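Local coordinates for protein chemotaxis transducer (Pseudomonas aeruginosa, PDB 6GCV) that probably senses nitrate, binding it directly through its PilJ ligand-binding domain to steer chemotaxis as a methyl-accepting receptor, at residues Met14-Pro18 with Ala135-Ser139. Coordinates in Å, arbitrary orientation, origin at the centre of the assembly. Residues are numbered along the deposited sequence.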
loop_
_atom_site.group_PDB
_atom_site.type_symbol
_atom_site.label_atom_id
_atom_site.label_comp_id
_atom_site.label_asym_id
_atom_site.label_seq_id
_atom_site.Cartn_x
_atom_site.Cartn_y
_atom_site.Cartn_z
ATOM N N MET A 14 12.488 10.942 17.027
ATOM C CA MET A 14 12.992 10.303 15.772
ATOM C C MET A 14 14.288 10.951 15.285
ATOM O O MET A 14 14.400 12.176 15.235
ATOM C CB MET A 14 11.939 10.365 14.665
ATOM C CG MET A 14 10.740 9.456 14.885
ATOM S SD MET A 14 9.546 9.520 13.531
ATOM C CE MET A 14 10.445 8.708 12.212
ATOM N N SER A 15 15.261 10.117 14.928
ATOM C CA SER A 15 16.556 10.592 14.393
ATOM C C SER A 15 16.510 10.792 12.866
ATOM O O SER A 15 17.273 11.577 12.309
ATOM C CB SER A 15 17.684 9.639 14.795
ATOM O OG SER A 15 17.336 8.299 14.540
ATOM N N ILE A 16 15.596 10.102 12.202
ATOM C CA ILE A 16 15.369 10.320 10.771
ATOM C C ILE A 16 14.117 11.169 10.588
ATOM O O ILE A 16 13.267 11.234 11.478
ATOM C CB ILE A 16 15.238 8.985 10.015
ATOM C CG1 ILE A 16 13.970 8.230 10.450
ATOM C CG2 ILE A 16 16.488 8.152 10.248
ATOM C CD1 ILE A 16 13.719 6.940 9.722
ATOM N N SER A 17 13.971 11.779 9.413
ATOM C CA SER A 17 12.799 12.578 9.134
ATOM C C SER A 17 11.564 11.700 9.029
ATOM O O SER A 17 11.665 10.556 8.566
ATOM C CB SER A 17 12.968 13.321 7.815
ATOM O OG SER A 17 13.013 12.397 6.755
ATOM N N PRO A 18 10.398 12.245 9.401
ATOM C CA PRO A 18 9.162 11.498 9.185
ATOM C C PRO A 18 8.983 11.109 7.730
ATOM O O PRO A 18 8.425 10.045 7.456
ATOM C CB PRO A 18 8.073 12.483 9.619
ATOM C CG PRO A 18 8.744 13.370 10.601
ATOM C CD PRO A 18 10.181 13.494 10.153
ATOM N N ALA A 135 12.535 0.866 14.197
ATOM C CA ALA A 135 13.219 0.437 15.411
ATOM C C ALA A 135 14.459 1.307 15.680
ATOM O O ALA A 135 14.719 1.667 16.744
ATOM C CB ALA A 135 13.615 -1.026 15.325
ATOM N N ARG A 136 15.163 1.553 14.535
ATOM C CA ARG A 136 16.410 2.343 14.684
ATOM C C ARG A 136 16.081 3.805 14.946
ATOM O O ARG A 136 16.740 4.453 15.746
ATOM C CB ARG A 136 17.245 2.232 13.401
ATOM C CG ARG A 136 18.508 3.076 13.335
ATOM C CD ARG A 136 19.365 3.050 14.583
ATOM N NE ARG A 136 20.596 3.775 14.317
ATOM C CZ ARG A 136 20.733 5.079 14.487
ATOM N NH1 ARG A 136 19.733 5.778 14.996
ATOM N NH2 ARG A 136 21.884 5.663 14.191
ATOM N N ALA A 137 15.065 4.322 14.267
ATOM C CA ALA A 137 14.725 5.737 14.351
ATOM C C ALA A 137 14.046 6.131 15.664
ATOM O O ALA A 137 14.240 7.217 16.144
ATOM C CB ALA A 137 13.836 6.112 13.175
ATOM N N ASP A 138 13.245 5.236 16.227
ATOM C CA ASP A 138 12.312 5.593 17.310
ATOM C C ASP A 138 12.850 5.350 18.695
ATOM O O ASP A 138 13.619 4.425 18.916
ATOM C CB ASP A 138 11.021 4.792 17.183
ATOM C CG ASP A 138 10.313 5.017 15.863
ATOM O OD1 ASP A 138 10.673 5.962 15.130
ATOM O OD2 ASP A 138 9.388 4.236 15.560
ATOM N N SER A 139 12.381 6.159 19.636
ATOM C CA SER A 139 12.720 6.005 21.056
ATOM C C SER A 139 11.813 4.974 21.724
ATOM O O SER A 139 11.834 4.829 22.955
ATOM C CB SER A 139 12.571 7.347 21.776
ATOM O OG SER A 139 11.259 7.853 21.582
HETATM O O HOH W 1 12.919 8.879 18.498
#
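The side chain of Ile16 overlaps the methyl group of Ala137, with Ile16 CG1 3.5 Å from Ala137 CB. Both residues are buried. Met14 is poorly ordered; in the conformer given it adds a looser apolar contact, its CE 4.4 Å from the same Ala137 CB. The small side chain of Ala137 is consistent with the close approach of the loop before helix 18-42 to the end of helix 112-137. Its carbonyl oxygen gathers the polar part of the contact. Ser15 N gives a weak hydrogen bond to Ala137 O at 3.3 Å. Met14 CA makes a CA-H...O contact with Ala137 O, also at 3.3 Å. Water 1 accepts from Met14 N at 2.6 Å and donates to Ala137 O at 3.2 Å. Asp138 is the first residue to leave helical geometry, so this carbonyl sits at the helix end, where it can take partners from outside the helix. Asp138 OD1 lies 3.5 Å from Met14 CG. At the edge, Arg136 NH1, in the conformer given, lies 3.5 Å from Ser15 OG.

The contact joins the two ends of the modelled chain at one end of the four-helix PilJ domain. Ser17 then N-caps helix 18-42, and its OG is hydrogen-bonded to Thr20 OG1 and to Asn73 O. Met14 packs on Met14 of the second subunit, and Asp138 on Pro18 of that subunit. A small apolar patch, one weak direct bond and a water bridge imply a modest join, centred on a single alanine and its carbonyl.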